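PDB 6D2Y: PbSGBP-B lipoprotein from Prevotella bryantii B14, which probably binds polysaccharide at the cell surface, as a glycan-binding lipoprotein of a polysaccharide utilization locus. Local coordinates for residues 60-66 with 96-102; 156-162 with 203-207; 332-336 with 361-365. All blocks are in the same frame, centred on the assembly; numbering follows the deposited sequence.

Contact 1: residues 60-66 with 96-102; sequences LQSTICL and LIVSVPN
Two reciprocal pairs of backbone hydrogen bonds join these antiparallel strands: Leu-66 N to Leu-96 O (2.6 Å) with Leu-96 N to Leu-66 O (3.2 Å), and Ile-64 N to Val-98 O with Val-98 N to Ile-64 O (3.0 Å each). Beyond the strand ends the pairing runs on through Val-100 N to Ser-62 O (2.8 Å) and a weak bond from Gln-61 N to Val-100 O (3.0 Å). At Gln-61, phi positive (66/5), the nearest partner is Val-100, one residue out of step; Leu-60 opposite Asn-102 restores it. Between the bonded pairs sit the non-hydrogen-bonded pairs Thr-63/Ser-99 and Cys-65/Ile-97, CA atoms 4.0 and 4.2 Å apart. The axes of 63-66 and 96-99 approach to 4.5 Å at 154°. On one face, Thr-63 OG1 weakly hydrogen-bonds Ser-99 OG (3.3 Å), and Cys-65 SG, chi1 t, touches Ile-97 CG1 (3.6 Å). On the other, Leu-66 CB meets Leu-96 CB (4.1 Å), and Ile-64 CG1 meets Val-98 CG1 (4.3 Å). Within 63-66 and 96-99 this is regular beta-sandwich pairing: strand 63-69 lies between 39-45 and 95-99, and the Ile-64/Leu-96 face packs on Phe-79, Ile-77 and Phe-126 of the opposing sheet.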
loop_
_atom_site.group_PDB
_atom_site.type_symbol
_atom_site.label_atom_id
_atom_site.label_comp_id
_atom_site.label_asym_id
_atom_site.label_seq_id
_atom_site.Cartn_x
_atom_site.Cartn_y
_atom_site.Cartn_z
ATOM N N LEU A 60 22.942 6.372 -10.366
ATOM C CA LEU A 60 22.672 6.470 -11.791
ATOM C C LEU A 60 22.544 7.931 -12.200
ATOM O O LEU A 60 22.038 8.762 -11.441
ATOM C CB LEU A 60 21.396 5.706 -12.143
ATOM C CG LEU A 60 21.335 4.233 -11.734
ATOM C CD1 LEU A 60 19.901 3.731 -11.777
ATOM C CD2 LEU A 60 22.233 3.387 -12.631
ATOM N N GLN A 61 23.024 8.242 -13.403
ATOM C CA GLN A 61 23.051 9.576 -13.997
ATOM C C GLN A 61 23.979 10.534 -13.260
ATOM O O GLN A 61 24.016 11.720 -13.606
ATOM C CB GLN A 61 21.656 10.212 -14.082
ATOM C CG GLN A 61 20.877 9.841 -15.330
ATOM C CD GLN A 61 19.380 9.944 -15.127
ATOM O OE1 GLN A 61 18.877 9.739 -14.022
ATOM N NE2 GLN A 61 18.657 10.263 -16.197
ATOM N N SER A 62 24.722 10.071 -12.259
ATOM C CA SER A 62 25.663 10.941 -11.571
ATOM C C SER A 62 26.858 11.234 -12.468
ATOM O O SER A 62 27.387 10.342 -13.137
ATOM C CB SER A 62 26.134 10.302 -10.267
ATOM O OG SER A 62 25.043 10.054 -9.398
ATOM N N THR A 63 27.276 12.494 -12.485
ATOM C CA THR A 63 28.431 12.914 -13.266
ATOM C C THR A 63 29.661 12.906 -12.366
ATOM O O THR A 63 29.705 13.622 -11.360
ATOM C CB THR A 63 28.204 14.300 -13.869
ATOM O OG1 THR A 63 26.949 14.320 -14.561
ATOM C CG2 THR A 63 29.312 14.643 -14.848
ATOM N N ILE A 64 30.651 12.087 -12.721
ATOM C CA ILE A 64 31.869 11.931 -11.939
ATOM C C ILE A 64 33.059 12.344 -12.796
ATOM O O ILE A 64 32.972 12.441 -14.022
ATOM C CB ILE A 64 32.044 10.489 -11.423
ATOM C CG1 ILE A 64 32.197 9.519 -12.597
ATOM C CG2 ILE A 64 30.869 10.090 -10.546
ATOM C CD1 ILE A 64 32.395 8.080 -12.177
ATOM N N CYS A 65 34.186 12.586 -12.128
ATOM C CA CYS A 65 35.412 13.009 -12.796
ATOM C C CYS A 65 36.548 12.083 -12.395
ATOM O O CYS A 65 36.872 11.969 -11.208
ATOM C CB CYS A 65 35.763 14.459 -12.456
ATOM S SG CYS A 65 37.308 15.013 -13.207
ATOM N N LEU A 66 37.155 11.433 -13.385
ATOM C CA LEU A 66 38.290 10.554 -13.147
ATOM C C LEU A 66 39.567 11.370 -13.023
ATOM O O LEU A 66 39.759 12.364 -13.729
ATOM C CB LEU A 66 38.429 9.541 -14.285
ATOM C CG LEU A 66 37.569 8.270 -14.294
ATOM C CD1 LEU A 66 36.097 8.546 -14.048
ATOM C CD2 LEU A 66 37.740 7.553 -15.617
ATOM N N LEU A 96 39.005 12.909 -16.812
ATOM C CA LEU A 96 37.919 12.462 -17.675
ATOM C C LEU A 96 36.621 12.593 -16.895
ATOM O O LEU A 96 36.507 12.062 -15.783
ATOM C CB LEU A 96 38.127 11.015 -18.146
ATOM C CG LEU A 96 37.159 10.419 -19.177
ATOM C CD1 LEU A 96 37.837 9.293 -19.932
ATOM C CD2 LEU A 96 35.875 9.904 -18.546
ATOM N N ILE A 97 35.650 13.292 -17.475
ATOM C CA ILE A 97 34.351 13.519 -16.853
ATOM C C ILE A 97 33.315 12.729 -17.641
ATOM O O ILE A 97 33.126 12.958 -18.842
ATOM C CB ILE A 97 34.004 15.015 -16.794
ATOM C CG1 ILE A 97 35.016 15.754 -15.920
ATOM C CG2 ILE A 97 32.590 15.220 -16.262
ATOM C CD1 ILE A 97 34.825 17.258 -15.893
ATOM N N VAL A 98 32.663 11.782 -16.968
ATOM C CA VAL A 98 31.665 10.911 -17.575
ATOM C C VAL A 98 30.518 10.732 -16.589
ATOM O O VAL A 98 30.706 10.778 -15.370
ATOM C CB VAL A 98 32.276 9.547 -17.979
ATOM C CG1 VAL A 98 32.757 8.777 -16.752
ATOM C CG2 VAL A 98 31.288 8.713 -18.789
ATOM N N SER A 99 29.318 10.544 -17.124
ATOM C CA SER A 99 28.133 10.314 -16.310
ATOM C C SER A 99 27.780 8.832 -16.312
ATOM O O SER A 99 27.853 8.165 -17.350
ATOM C CB SER A 99 26.947 11.139 -16.813
ATOM O OG SER A 99 27.373 12.412 -17.267
ATOM N N VAL A 100 27.404 8.324 -15.145
ATOM C CA VAL A 100 27.016 6.915 -15.016
ATOM C C VAL A 100 25.740 6.676 -15.817
ATOM O O VAL A 100 24.801 7.487 -15.732
ATOM C CB VAL A 100 26.818 6.551 -13.545
ATOM C CG1 VAL A 100 26.616 5.052 -13.379
ATOM C CG2 VAL A 100 28.009 7.019 -12.717
ATOM N N PRO A 101 25.662 5.608 -16.612
ATOM C CA PRO A 101 24.437 5.342 -17.374
ATOM C C PRO A 101 23.228 5.190 -16.463
ATOM O O PRO A 101 23.340 4.889 -15.272
ATOM C CB PRO A 101 24.752 4.031 -18.106
ATOM C CG PRO A 101 26.236 4.009 -18.207
ATOM C CD PRO A 101 26.738 4.659 -16.948
ATOM N N ASN A 102 22.048 5.404 -17.049
ATOM C CA ASN A 102 20.815 5.405 -16.268
ATOM C C ASN A 102 20.267 4.003 -16.041
ATOM O O ASN A 102 19.547 3.777 -15.062
ATOM C CB ASN A 102 19.754 6.265 -16.961
ATOM C CG ASN A 102 18.675 6.757 -16.003
ATOM O OD1 ASN A 102 17.834 7.585 -16.360
ATOM N ND2 ASN A 102 18.709 6.259 -14.772
#

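Contact 2: residues 156-162 with 203-207; sequences FLDYDNY and VSDKY
In this IPT/TIG sandwich, of immunoglobulin-like E-set type, the irregular segment 156-162, after strand 148-154, closes over one end, where Lys-206 and Tyr-207 turn strand 200-205 into 208-215. The most prominent bump is that turn's backbone: Lys-206 CA sits 3.6 Å from the centroid of the Tyr-162 ring, 14° off its normal, a CH-pi contact over the face. Leu-157, chi1 m and chi2 t, pushes CD1 to 3.6 Å from Tyr-207 CE2; Tyr-159 CE1 touches the same CE2 at 3.7 Å. Further back along the strand, Phe-156 CE1 meets Val-203 CG1 (4.0 Å). The hollow left between the backbones holds a water, which donates to Leu-157 O (3.2 Å) and Tyr-162 O (2.8 Å) and accepts from Lys-206 N (2.7 Å). An Asx turn, Tyr-207 N to Asp-205 OD1 (3.1 Å), shapes the bend. Apolar and aromatic, the contact satisfies backbone groups through water, while Tyr-159 OH hydrogen-bonds to Pro-105 O and Lys-206 NZ salt-bridges to Asp-110, joining this end to the preceding domain.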
loop_
_atom_site.group_PDB
_atom_site.type_symbol
_atom_site.label_atom_id
_atom_site.label_comp_id
_atom_site.label_asym_id
_atom_site.label_seq_id
_atom_site.Cartn_x
_atom_site.Cartn_y
_atom_site.Cartn_z
ATOM N N PHE A 156 13.235 -4.654 -7.020
ATOM C CA PHE A 156 13.461 -6.046 -6.632
ATOM C C PHE A 156 14.426 -6.641 -7.648
ATOM O O PHE A 156 14.025 -7.188 -8.676
ATOM C CB PHE A 156 12.153 -6.825 -6.582
ATOM C CG PHE A 156 11.168 -6.304 -5.576
ATOM C CD1 PHE A 156 11.598 -5.779 -4.368
ATOM C CD2 PHE A 156 9.808 -6.344 -5.840
ATOM C CE1 PHE A 156 10.687 -5.301 -3.443
ATOM C CE2 PHE A 156 8.894 -5.869 -4.921
ATOM C CZ PHE A 156 9.334 -5.346 -3.720
ATOM N N LEU A 157 15.719 -6.524 -7.367
ATOM C CA LEU A 157 16.763 -6.952 -8.288
ATOM C C LEU A 157 17.529 -8.120 -7.679
ATOM O O LEU A 157 18.091 -7.999 -6.584
ATOM C CB LEU A 157 17.698 -5.791 -8.623
ATOM C CG LEU A 157 16.972 -4.456 -8.810
ATOM C CD1 LEU A 157 17.941 -3.289 -8.751
ATOM C CD2 LEU A 157 16.192 -4.452 -10.118
ATOM N N ASP A 158 17.551 -9.241 -8.397
ATOM C CA ASP A 158 18.150 -10.487 -7.939
ATOM C C ASP A 158 19.351 -10.820 -8.814
ATOM O O ASP A 158 19.247 -10.810 -10.046
ATOM C CB ASP A 158 17.119 -11.619 -7.983
ATOM C CG ASP A 158 17.674 -12.942 -7.494
ATOM O OD1 ASP A 158 18.116 -13.011 -6.329
ATOM O OD2 ASP A 158 17.652 -13.918 -8.273
ATOM N N TYR A 159 20.486 -11.112 -8.180
ATOM C CA TYR A 159 21.722 -11.419 -8.883
ATOM C C TYR A 159 22.284 -12.745 -8.391
ATOM O O TYR A 159 21.987 -13.197 -7.283
ATOM C CB TYR A 159 22.780 -10.323 -8.693
ATOM C CG TYR A 159 22.389 -8.961 -9.218
ATOM C CD1 TYR A 159 22.038 -7.935 -8.349
ATOM C CD2 TYR A 159 22.387 -8.693 -10.581
ATOM C CE1 TYR A 159 21.687 -6.687 -8.820
ATOM C CE2 TYR A 159 22.038 -7.445 -11.062
ATOM C CZ TYR A 159 21.689 -6.445 -10.176
ATOM O OH TYR A 159 21.338 -5.201 -10.644
ATOM N N ASP A 160 23.115 -13.361 -9.238
ATOM C CA ASP A 160 23.801 -14.591 -8.852
ATOM C C ASP A 160 24.711 -14.357 -7.655
ATOM O O ASP A 160 24.649 -15.088 -6.659
ATOM C CB ASP A 160 24.607 -15.136 -10.033
ATOM C CG ASP A 160 23.729 -15.610 -11.167
ATOM O OD1 ASP A 160 24.281 -16.031 -12.209
ATOM O OD2 ASP A 160 22.491 -15.566 -11.019
ATOM N N ASN A 161 25.566 -13.337 -7.736
ATOM C CA ASN A 161 26.520 -13.050 -6.672
ATOM C C ASN A 161 25.877 -12.401 -5.452
ATOM O O ASN A 161 26.554 -12.246 -4.428
ATOM C CB ASN A 161 27.646 -12.161 -7.210
ATOM C CG ASN A 161 27.143 -11.090 -8.161
ATOM O OD1 ASN A 161 26.238 -11.329 -8.965
ATOM N ND2 ASN A 161 27.736 -9.904 -8.083
ATOM N N TYR A 162 24.605 -12.023 -5.528
ATOM C CA TYR A 162 23.899 -11.486 -4.373
ATOM C C TYR A 162 22.399 -11.707 -4.535
ATOM O O TYR A 162 21.715 -10.900 -5.178
ATOM C CB TYR A 162 24.205 -10.000 -4.184
ATOM C CG TYR A 162 24.168 -9.556 -2.737
ATOM C CD1 TYR A 162 22.993 -9.630 -1.999
ATOM C CD2 TYR A 162 25.308 -9.067 -2.110
ATOM C CE1 TYR A 162 22.952 -9.229 -0.677
ATOM C CE2 TYR A 162 25.276 -8.662 -0.786
ATOM C CZ TYR A 162 24.096 -8.746 -0.075
ATOM O OH TYR A 162 24.058 -8.345 1.241
ATOM N N VAL A 203 12.634 -7.319 2.952
ATOM C CA VAL A 203 13.114 -7.690 1.628
ATOM C C VAL A 203 14.508 -7.105 1.462
ATOM O O VAL A 203 14.688 -5.882 1.527
ATOM C CB VAL A 203 12.171 -7.191 0.523
ATOM C CG1 VAL A 203 12.750 -7.513 -0.848
ATOM C CG2 VAL A 203 10.795 -7.811 0.684
ATOM N N SER A 204 15.495 -7.971 1.252
ATOM C CA SER A 204 16.890 -7.559 1.189
ATOM C C SER A 204 17.517 -8.025 -0.114
ATOM O O SER A 204 17.226 -9.125 -0.594
ATOM C CB SER A 204 17.686 -8.119 2.373
ATOM O OG SER A 204 17.630 -9.535 2.403
ATOM N N ASP A 205 18.377 -7.185 -0.678
ATOM C CA ASP A 205 19.168 -7.553 -1.845
ATOM C C ASP A 205 20.529 -6.872 -1.722
ATOM O O ASP A 205 20.930 -6.457 -0.630
ATOM C CB ASP A 205 18.419 -7.203 -3.146
ATOM C CG ASP A 205 18.155 -5.714 -3.301
ATOM O OD1 ASP A 205 18.591 -4.921 -2.441
ATOM O OD2 ASP A 205 17.504 -5.336 -4.299
ATOM N N LYS A 206 21.238 -6.747 -2.848
ATOM C CA LYS A 206 22.583 -6.182 -2.825
ATOM C C LYS A 206 22.586 -4.733 -2.359
ATOM O O LYS A 206 23.567 -4.277 -1.761
ATOM C CB LYS A 206 23.217 -6.289 -4.213
ATOM C CG LYS A 206 24.715 -6.035 -4.239
ATOM C CD LYS A 206 25.228 -5.881 -5.663
ATOM C CE LYS A 206 26.729 -5.651 -5.679
ATOM N NZ LYS A 206 27.046 -4.200 -5.758
ATOM N N TYR A 207 21.504 -4.000 -2.605
ATOM C CA TYR A 207 21.483 -2.558 -2.409
ATOM C C TYR A 207 20.837 -2.129 -1.098
ATOM O O TYR A 207 20.716 -0.925 -0.854
ATOM C CB TYR A 207 20.776 -1.890 -3.591
ATOM C CG TYR A 207 21.354 -2.310 -4.926
ATOM C CD1 TYR A 207 22.662 -1.987 -5.268
ATOM C CD2 TYR A 207 20.601 -3.041 -5.839
ATOM C CE1 TYR A 207 23.202 -2.370 -6.479
ATOM C CE2 TYR A 207 21.134 -3.430 -7.057
ATOM C CZ TYR A 207 22.435 -3.091 -7.370
ATOM O OH TYR A 207 22.976 -3.470 -8.578
HETATM O O HOH W 1 20.821 -8.255 -4.989
#

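Contact 3: residues 332-336 with 361-365; sequences IIFGS and TWFHA
Trp-362 points the six-membered end of its indole at strand 330-335, with one carbon, CZ3, meeting three consecutive residues: Ile-333 CG2 at 3.5 Å, Phe-334 O at 3.4 Å and Gly-335 CA at 3.4 Å. The carbonyl oxygen lies at the ring edge, near its plane. Chi1 p with chi2 at -82° brings the indole in this close, and Gly-335 leaves the room: an ideal CB there would point at the ring and stand 2.4 Å from Trp-362 CZ3, a clash. Ile-333, chi1 m, also sets CG2 3.9 Å from Phe-363 CB, whose phenyl ring then leads away from the strand. CA atoms come nearest at Ile-333 and Phe-363, 6.8 Å apart, so side chains rather than paired backbones make this contact, over a modest 191 Å². The strand is extended throughout 332-335, while 361-364 turns tightly, His-364 N bonding to Thr-361 O (3.2 Å). The arrangement is a long loop folded back over the outer face of a beta-sandwich sheet. Strand 330-335 runs between 423-428 and 372-374; Trp-362 also touches Asn-425, whereas Ile-332 and Phe-334, on the reverse face, pack on Leu-313 of strand 311-318 in the other sheet.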
loop_
_atom_site.group_PDB
_atom_site.type_symbol
_atom_site.label_atom_id
_atom_site.label_comp_id
_atom_site.label_asym_id
_atom_site.label_seq_id
_atom_site.Cartn_x
_atom_site.Cartn_y
_atom_site.Cartn_z
ATOM N N ILE A 332 -16.261 4.788 2.487
ATOM C CA ILE A 332 -15.902 4.333 3.824
ATOM C C ILE A 332 -15.830 5.569 4.710
ATOM O O ILE A 332 -14.910 6.383 4.579
ATOM C CB ILE A 332 -14.580 3.555 3.814
ATOM C CG1 ILE A 332 -14.635 2.440 2.765
ATOM C CG2 ILE A 332 -14.282 2.983 5.188
ATOM C CD1 ILE A 332 -13.283 1.866 2.407
ATOM N N ILE A 333 -16.801 5.723 5.608
ATOM C CA ILE A 333 -16.981 6.956 6.369
ATOM C C ILE A 333 -16.759 6.668 7.848
ATOM O O ILE A 333 -17.490 5.872 8.450
ATOM C CB ILE A 333 -18.374 7.571 6.151
ATOM C CG1 ILE A 333 -18.794 7.481 4.681
ATOM C CG2 ILE A 333 -18.395 9.016 6.614
ATOM C CD1 ILE A 333 -19.845 6.423 4.416
ATOM N N PHE A 334 -15.762 7.327 8.433
ATOM C CA PHE A 334 -15.579 7.350 9.875
ATOM C C PHE A 334 -16.351 8.523 10.464
ATOM O O PHE A 334 -16.519 9.563 9.822
ATOM C CB PHE A 334 -14.098 7.466 10.242
ATOM C CG PHE A 334 -13.361 6.156 10.221
ATOM C CD1 PHE A 334 -13.515 5.246 11.253
ATOM C CD2 PHE A 334 -12.498 5.844 9.182
ATOM C CE1 PHE A 334 -12.834 4.045 11.245
ATOM C CE2 PHE A 334 -11.813 4.643 9.169
ATOM C CZ PHE A 334 -11.983 3.742 10.200
ATOM N N GLY A 335 -16.819 8.350 11.690
ATOM C CA GLY A 335 -17.641 9.368 12.320
ATOM C C GLY A 335 -17.408 9.440 13.809
ATOM O O GLY A 335 -17.075 8.442 14.457
ATOM N N SER A 336 -17.586 10.636 14.351
ATOM C CA SER A 336 -17.518 10.915 15.774
ATOM C C SER A 336 -18.876 10.682 16.419
ATOM O O SER A 336 -19.900 10.616 15.730
ATOM C CB SER A 336 -17.067 12.358 16.000
ATOM O OG SER A 336 -18.060 13.277 15.577
ATOM N N THR A 361 -28.078 10.775 7.832
ATOM C CA THR A 361 -27.771 12.045 7.191
ATOM C C THR A 361 -26.357 12.527 7.476
ATOM O O THR A 361 -25.888 13.454 6.807
ATOM C CB THR A 361 -28.764 13.125 7.647
ATOM O OG1 THR A 361 -28.600 13.367 9.049
ATOM C CG2 THR A 361 -30.196 12.686 7.382
ATOM N N TRP A 362 -25.666 11.919 8.443
ATOM C CA TRP A 362 -24.391 12.460 8.898
ATOM C C TRP A 362 -23.294 12.314 7.850
ATOM O O TRP A 362 -22.356 13.119 7.826
ATOM C CB TRP A 362 -23.972 11.784 10.203
ATOM C CG TRP A 362 -23.606 10.346 10.042
ATOM C CD1 TRP A 362 -24.460 9.283 9.980
ATOM C CD2 TRP A 362 -22.285 9.809 9.918
ATOM N NE1 TRP A 362 -23.751 8.116 9.827
ATOM C CE2 TRP A 362 -22.414 8.411 9.785
ATOM C CE3 TRP A 362 -21.006 10.371 9.907
ATOM C CZ2 TRP A 362 -21.312 7.571 9.645
ATOM C CZ3 TRP A 362 -19.914 9.534 9.763
ATOM C CH2 TRP A 362 -20.074 8.151 9.637
ATOM N N PHE A 363 -23.385 11.309 6.982
ATOM C CA PHE A 363 -22.381 11.119 5.943
ATOM C C PHE A 363 -22.735 11.819 4.638
ATOM O O PHE A 363 -21.966 11.726 3.675
ATOM C CB PHE A 363 -22.139 9.622 5.692
ATOM C CG PHE A 363 -23.371 8.853 5.304
ATOM C CD1 PHE A 363 -23.752 8.750 3.977
ATOM C CD2 PHE A 363 -24.136 8.216 6.266
ATOM C CE1 PHE A 363 -24.881 8.038 3.617
ATOM C CE2 PHE A 363 -25.266 7.502 5.912
ATOM C CZ PHE A 363 -25.637 7.413 4.586
ATOM N N HIS A 364 -23.863 12.524 4.579
ATOM C CA HIS A 364 -24.211 13.331 3.412
ATOM C C HIS A 364 -24.910 14.614 3.858
ATOM O O HIS A 364 -25.974 14.985 3.361
ATOM C CB HIS A 364 -25.053 12.532 2.415
ATOM C CG HIS A 364 -26.431 12.198 2.898
ATOM N ND1 HIS A 364 -27.546 12.906 2.506
ATOM C CD2 HIS A 364 -26.876 11.220 3.721
ATOM C CE1 HIS A 364 -28.618 12.386 3.075
ATOM N NE2 HIS A 364 -28.239 11.360 3.816
ATOM N N ALA A 365 -24.285 15.327 4.794
ATOM C CA ALA A 365 -24.851 16.536 5.375
ATOM C C ALA A 365 -24.361 17.809 4.696
ATOM O O ALA A 365 -24.642 18.906 5.191
ATOM C CB ALA A 365 -24.541 16.592 6.872
#

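The contacts follow one another along the chain, each in its own domain of an elongated, all-beta molecule. Contact 1 belongs to the N-terminal sandwich, contact 2 to the IPT/TIG domain, and contact 3 to the C-terminal domain, which resembles xyloglucan-binding domains and carries the magnesium site, away from all three contacts. The centres of contacts 1 and 2 lie about 23 Å apart. Those of contacts 2 and 3 are about 47 Å apart, and those of contacts 1 and 3 about 55 Å. Contacts 1 and 2 share no sheet and do not touch, their nearest atoms about 8 Å apart, yet Ile-130 touches Leu-60 of one and both Leu-157 and Tyr-207 of the other, marking the junction between the first two domains.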